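Long-range contacts in transcriptional regulator (Pyrococcus horikoshii, PDB 1UDD), which is of unknown function but belongs, as a TenA homologue, to the all-helical TENA/THI-4/PQQC family, with four copies in its assembly: residues 12-17 against 197-202; 139-143 against 204-208. All coordinates share one frame; numbering follows the deposited sequence.

Interaction 1: residues 12-17 against 197-202; sequences DSEQIW and FITGSK
Ser-13, at the N-cap of helix 14-21, brings its CA to 6.1 Å from that of Ile-198 on helix 190-213, and one turn further on the CA atoms of Ile-16 and Lys-202 are 6.9 Å apart. The one hydrogen bond across the seam joins Trp-17 to Ser-201: NE1 gives its hydrogen to OG at 2.9 Å, nearly straight (165°) and almost exactly in the indole plane. Ser-201 suits the place because a small hydroxyl can accept from the indole and donate at once. With OG beside its own backbone N (chi1 -60°), the hydroxyl points back along the helix to Phe-197 O, 2.8 Å away. That carbonyl also takes the helical N-H of Ser-201, the two donors coming from opposite faces of its plane.

CZ2 of Trp-17 lies 3.5 Å from CZ of Phe-197; the planes are only 19° apart but slid so far that the rings barely overlap. Flat apolar rings fill this buried space while the indole N-H still finds an acceptor. Ser-13 OG, itself bonded to Leu-9 O, sits at the phenyl edge, 3.4 Å from Phe-197 CE2. Ile-198 CD1 rests near the carbonyl of Asp-12. Aromatic packing around a buried chain of hydrogen bonds, Trp-17 to Ser-201 to Phe-197 O, thus joins helix 14-21, the second of the chain, to the long C-terminal one in the all-helical TenA fold.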
loop_
_atom_site.group_PDB
_atom_site.type_symbol
_atom_site.label_atom_id
_atom_site.label_comp_id
_atom_site.label_asym_id
_atom_site.label_seq_id
_atom_site.Cartn_x
_atom_site.Cartn_y
_atom_site.Cartn_z
ATOM N N ASP A 12 -28.003 -5.415 -10.614
ATOM C CA ASP A 12 -27.043 -6.083 -11.498
ATOM C C ASP A 12 -26.466 -7.416 -11.053
ATOM O O ASP A 12 -25.739 -8.044 -11.815
ATOM C CB ASP A 12 -25.877 -5.143 -11.803
ATOM C CG ASP A 12 -26.328 -3.869 -12.464
ATOM O OD1 ASP A 12 -27.408 -3.872 -13.073
ATOM O OD2 ASP A 12 -25.606 -2.864 -12.391
ATOM N N SER A 13 -26.766 -7.859 -9.836
ATOM C CA SER A 13 -26.223 -9.135 -9.376
ATOM C C SER A 13 -27.304 -10.100 -8.934
ATOM O O SER A 13 -27.011 -11.087 -8.249
ATOM C CB SER A 13 -25.250 -8.913 -8.210
ATOM O OG SER A 13 -25.887 -8.223 -7.148
ATOM N N GLU A 14 -28.544 -9.823 -9.337
ATOM C CA GLU A 14 -29.705 -10.639 -8.957
ATOM C C GLU A 14 -29.572 -12.136 -9.197
ATOM O O GLU A 14 -29.952 -12.960 -8.352
ATOM C CB GLU A 14 -30.970 -10.139 -9.694
ATOM C CG GLU A 14 -31.504 -8.778 -9.193
ATOM C CD GLU A 14 -32.619 -8.219 -10.060
ATOM O OE1 GLU A 14 -32.711 -8.623 -11.235
ATOM O OE2 GLU A 14 -33.392 -7.356 -9.589
ATOM N N GLN A 15 -29.044 -12.502 -10.356
ATOM C CA GLN A 15 -28.946 -13.914 -10.648
ATOM C C GLN A 15 -27.967 -14.670 -9.753
ATOM O O GLN A 15 -28.245 -15.799 -9.340
ATOM C CB GLN A 15 -28.622 -14.122 -12.122
ATOM C CG GLN A 15 -29.076 -15.475 -12.622
ATOM C CD GLN A 15 -30.365 -15.944 -11.951
ATOM O OE1 GLN A 15 -31.450 -15.372 -12.161
ATOM N NE2 GLN A 15 -30.248 -16.987 -11.123
ATOM N N ILE A 16 -26.833 -14.072 -9.420
ATOM C CA ILE A 16 -25.929 -14.824 -8.579
ATOM C C ILE A 16 -26.396 -14.810 -7.114
ATOM O O ILE A 16 -26.161 -15.770 -6.395
ATOM C CB ILE A 16 -24.468 -14.344 -8.732
ATOM C CG1 ILE A 16 -24.053 -13.524 -7.541
ATOM C CG2 ILE A 16 -24.257 -13.630 -10.043
ATOM C CD1 ILE A 16 -23.072 -14.322 -6.714
ATOM N N TRP A 17 -27.076 -13.742 -6.676
ATOM C CA TRP A 17 -27.569 -13.711 -5.302
ATOM C C TRP A 17 -28.649 -14.781 -5.129
ATOM O O TRP A 17 -28.755 -15.405 -4.076
ATOM C CB TRP A 17 -28.087 -12.318 -4.936
ATOM C CG TRP A 17 -26.952 -11.377 -4.514
ATOM C CD1 TRP A 17 -25.730 -11.256 -5.099
ATOM C CD2 TRP A 17 -26.947 -10.488 -3.387
ATOM N NE1 TRP A 17 -24.950 -10.355 -4.404
ATOM C CE2 TRP A 17 -25.675 -9.870 -3.346
ATOM C CE3 TRP A 17 -27.894 -10.157 -2.404
ATOM C CZ2 TRP A 17 -25.324 -8.941 -2.361
ATOM C CZ3 TRP A 17 -27.544 -9.234 -1.423
ATOM C CH2 TRP A 17 -26.267 -8.636 -1.412
ATOM N N PHE A 197 -18.430 -5.306 -7.163
ATOM C CA PHE A 197 -19.541 -5.908 -6.436
ATOM C C PHE A 197 -19.884 -7.289 -7.005
ATOM O O PHE A 197 -20.195 -8.213 -6.258
ATOM C CB PHE A 197 -20.788 -5.017 -6.524
ATOM C CG PHE A 197 -21.870 -5.374 -5.524
ATOM C CD1 PHE A 197 -21.864 -4.818 -4.243
ATOM C CD2 PHE A 197 -22.893 -6.264 -5.866
ATOM C CE1 PHE A 197 -22.872 -5.143 -3.305
ATOM C CE2 PHE A 197 -23.896 -6.595 -4.953
ATOM C CZ PHE A 197 -23.886 -6.030 -3.662
ATOM N N ILE A 198 -19.850 -7.429 -8.327
ATOM C CA ILE A 198 -20.168 -8.720 -8.923
ATOM C C ILE A 198 -19.088 -9.754 -8.598
ATOM O O ILE A 198 -19.376 -10.937 -8.377
ATOM C CB ILE A 198 -20.349 -8.603 -10.453
ATOM C CG1 ILE A 198 -21.728 -8.009 -10.752
ATOM C CG2 ILE A 198 -20.227 -9.984 -11.108
ATOM C CD1 ILE A 198 -22.002 -7.758 -12.242
ATOM N N THR A 199 -17.842 -9.304 -8.559
ATOM C CA THR A 199 -16.732 -10.202 -8.216
ATOM C C THR A 199 -16.923 -10.691 -6.785
ATOM O O THR A 199 -16.795 -11.883 -6.497
ATOM C CB THR A 199 -15.371 -9.467 -8.302
ATOM O OG1 THR A 199 -15.128 -9.080 -9.660
ATOM C CG2 THR A 199 -14.230 -10.357 -7.797
ATOM N N GLY A 200 -17.241 -9.757 -5.894
ATOM C CA GLY A 200 -17.425 -10.109 -4.498
ATOM C C GLY A 200 -18.563 -11.085 -4.314
ATOM O O GLY A 200 -18.498 -11.975 -3.461
ATOM N N SER A 201 -19.611 -10.911 -5.117
ATOM C CA SER A 201 -20.790 -11.772 -5.053
ATOM C C SER A 201 -20.435 -13.177 -5.522
ATOM O O SER A 201 -20.902 -14.169 -4.947
ATOM C CB SER A 201 -21.923 -11.193 -5.919
ATOM O OG SER A 201 -22.284 -9.899 -5.467
ATOM N N LYS A 202 -19.620 -13.270 -6.572
ATOM C CA LYS A 202 -19.196 -14.583 -7.066
ATOM C C LYS A 202 -18.370 -15.292 -5.997
ATOM O O LYS A 202 -18.542 -16.489 -5.759
ATOM C CB LYS A 202 -18.376 -14.453 -8.347
ATOM C CG LYS A 202 -19.196 -14.031 -9.553
ATOM C CD LYS A 202 -18.364 -14.182 -10.800
ATOM C CE LYS A 202 -19.142 -13.804 -12.039
ATOM N NZ LYS A 202 -18.311 -14.050 -13.257
#

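Interaction 2: residues 139-143 against 204-208; sequences SYAEI and ELAFW
Tyr-140 and Trp-208 bridge two helices that pass far apart, their short axes 13.0 Å from each other and inclined at 63°, so large side chains are needed to span the gap. This aromatic pair forms the tight part of the contact. Tyr-140 CZ lies 3.6 Å from Trp-208 CZ2, with planes 28° apart and slid until they scarcely overlap. Ile-143 CD1 also reaches the indole, 3.9 Å from Trp-208 NE1; a branched aliphatic chain packs there without a polar group to satisfy.

The looser side is hydrated although buried. Glu-204 folds at chi2 (-58°), which carries OE1 to the edge of the tyrosine ring, 3.4 Å from Tyr-140 CE1, with the carboxylate turned nearly perpendicular to that ring. Here no protein hydrogen bond crosses directly; water does the joining. Water 1, in the indole plane, accepts from Trp-208 NE1 at 2.7 Å and spends both hydrogens, one on Glu-204 OE1 (2.8 Å) and one on Ser-139 OG (3.0 Å). Ser-139 OG is also hydrogen-bonded to Pro-135 O in its own helix. Water 2 links OE1 to Tyr-140 OH, which also bonds Tyr-42.

With OE2 held by the hydroxyls of Tyr-49 and Tyr-113, each carboxylate oxygen has two partners, and the buried acid is held in orientation by hydroxyls and ordered water.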
loop_
_atom_site.group_PDB
_atom_site.type_symbol
_atom_site.label_atom_id
_atom_site.label_comp_id
_atom_site.label_asym_id
_atom_site.label_seq_id
_atom_site.Cartn_x
_atom_site.Cartn_y
_atom_site.Cartn_z
ATOM N N SER A 139 -25.035 -9.531 1.798
ATOM C CA SER A 139 -25.595 -10.840 1.507
ATOM C C SER A 139 -25.906 -11.664 2.760
ATOM O O SER A 139 -26.871 -12.405 2.774
ATOM C CB SER A 139 -24.658 -11.643 0.603
ATOM O OG SER A 139 -23.520 -12.097 1.310
ATOM N N TYR A 140 -25.090 -11.551 3.803
ATOM C CA TYR A 140 -25.336 -12.321 5.019
ATOM C C TYR A 140 -26.641 -11.896 5.678
ATOM O O TYR A 140 -27.350 -12.719 6.268
ATOM C CB TYR A 140 -24.162 -12.176 6.001
ATOM C CG TYR A 140 -23.099 -13.246 5.812
ATOM C CD1 TYR A 140 -22.413 -13.382 4.596
ATOM C CD2 TYR A 140 -22.840 -14.179 6.820
ATOM C CE1 TYR A 140 -21.500 -14.437 4.395
ATOM C CE2 TYR A 140 -21.943 -15.228 6.628
ATOM C CZ TYR A 140 -21.280 -15.355 5.422
ATOM O OH TYR A 140 -20.411 -16.410 5.248
ATOM N N ALA A 141 -26.963 -10.615 5.576
ATOM C CA ALA A 141 -28.206 -10.118 6.141
ATOM C C ALA A 141 -29.375 -10.539 5.253
ATOM O O ALA A 141 -30.423 -10.944 5.761
ATOM C CB ALA A 141 -28.159 -8.594 6.267
ATOM N N GLU A 142 -29.198 -10.443 3.930
ATOM C CA GLU A 142 -30.266 -10.808 2.995
ATOM C C GLU A 142 -30.580 -12.295 3.056
ATOM O O GLU A 142 -31.732 -12.697 2.916
ATOM C CB GLU A 142 -29.899 -10.437 1.554
ATOM C CG GLU A 142 -30.000 -8.976 1.213
ATOM C CD GLU A 142 -31.406 -8.410 1.346
ATOM O OE1 GLU A 142 -32.390 -9.129 1.064
ATOM O OE2 GLU A 142 -31.523 -7.223 1.710
ATOM N N ILE A 143 -29.544 -13.110 3.238
ATOM C CA ILE A 143 -29.728 -14.547 3.329
ATOM C C ILE A 143 -30.599 -14.866 4.548
ATOM O O ILE A 143 -31.549 -15.633 4.444
ATOM C CB ILE A 143 -28.373 -15.279 3.473
ATOM C CG1 ILE A 143 -27.556 -15.161 2.178
ATOM C CG2 ILE A 143 -28.616 -16.735 3.802
ATOM C CD1 ILE A 143 -26.121 -15.744 2.295
ATOM N N GLU A 204 -18.606 -14.936 -2.824
ATOM C CA GLU A 204 -19.518 -15.374 -1.778
ATOM C C GLU A 204 -20.132 -16.728 -2.141
ATOM O O GLU A 204 -20.204 -17.630 -1.309
ATOM C CB GLU A 204 -20.643 -14.346 -1.567
ATOM C CG GLU A 204 -20.278 -13.156 -0.677
ATOM C CD GLU A 204 -19.819 -13.570 0.721
ATOM O OE1 GLU A 204 -20.307 -14.601 1.232
ATOM O OE2 GLU A 204 -18.985 -12.853 1.321
ATOM N N LEU A 205 -20.587 -16.851 -3.382
ATOM C CA LEU A 205 -21.195 -18.086 -3.853
ATOM C C LEU A 205 -20.145 -19.191 -3.825
ATOM O O LEU A 205 -20.403 -20.305 -3.359
ATOM C CB LEU A 205 -21.744 -17.892 -5.274
ATOM C CG LEU A 205 -22.426 -19.075 -5.968
ATOM C CD1 LEU A 205 -23.433 -19.729 -5.049
ATOM C CD2 LEU A 205 -23.103 -18.581 -7.238
ATOM N N ALA A 206 -18.947 -18.858 -4.293
ATOM C CA ALA A 206 -17.847 -19.812 -4.329
ATOM C C ALA A 206 -17.500 -20.273 -2.923
ATOM O O ALA A 206 -17.136 -21.436 -2.709
ATOM C CB ALA A 206 -16.617 -19.172 -4.985
ATOM N N PHE A 207 -17.605 -19.358 -1.964
ATOM C CA PHE A 207 -17.273 -19.688 -0.591
ATOM C C PHE A 207 -18.240 -20.737 -0.037
ATOM O O PHE A 207 -17.827 -21.682 0.635
ATOM C CB PHE A 207 -17.314 -18.435 0.285
ATOM C CG PHE A 207 -16.400 -18.496 1.476
ATOM C CD1 PHE A 207 -15.049 -18.158 1.352
ATOM C CD2 PHE A 207 -16.889 -18.864 2.732
ATOM C CE1 PHE A 207 -14.195 -18.178 2.468
ATOM C CE2 PHE A 207 -16.052 -18.889 3.846
ATOM C CZ PHE A 207 -14.699 -18.542 3.718
ATOM N N TRP A 208 -19.530 -20.561 -0.303
ATOM C CA TRP A 208 -20.505 -21.524 0.185
ATOM C C TRP A 208 -20.239 -22.846 -0.507
ATOM O O TRP A 208 -20.278 -23.903 0.118
ATOM C CB TRP A 208 -21.936 -21.048 -0.105
ATOM C CG TRP A 208 -22.315 -19.840 0.697
ATOM C CD1 TRP A 208 -22.636 -18.603 0.216
ATOM C CD2 TRP A 208 -22.415 -19.755 2.124
ATOM N NE1 TRP A 208 -22.933 -17.757 1.252
ATOM C CE2 TRP A 208 -22.804 -18.436 2.436
ATOM C CE3 TRP A 208 -22.216 -20.673 3.173
ATOM C CZ2 TRP A 208 -22.999 -18.002 3.752
ATOM C CZ3 TRP A 208 -22.411 -20.242 4.483
ATOM C CH2 TRP A 208 -22.799 -18.914 4.760
HETATM O O HOH W 1 -23.020 -15.059 1.101
HETATM O O HOH W 2 -19.831 -17.040 2.821
#

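In the fold
From the N terminus, residues 12-17 come first, at the start of helix 14-21, and wait for helix 190-213 to close interaction 1 over 179 intervening residues. Inside that long excursion the chain lays down helix 126-146, whose residues 139-143 find their partner almost directly after 197-202 on the same C-terminal helix, closing a loop of 60 residues. The segments therefore alternate along the sequence, so the two closures cross rather than nest. Their centres are about 10 Å apart and they touch directly: Trp-17 packs on Ser-139 and Glu-142. Helix 190-213 is common to both, tying helix 14-21, the second of the chain, and helix 126-146 into one all-helical domain.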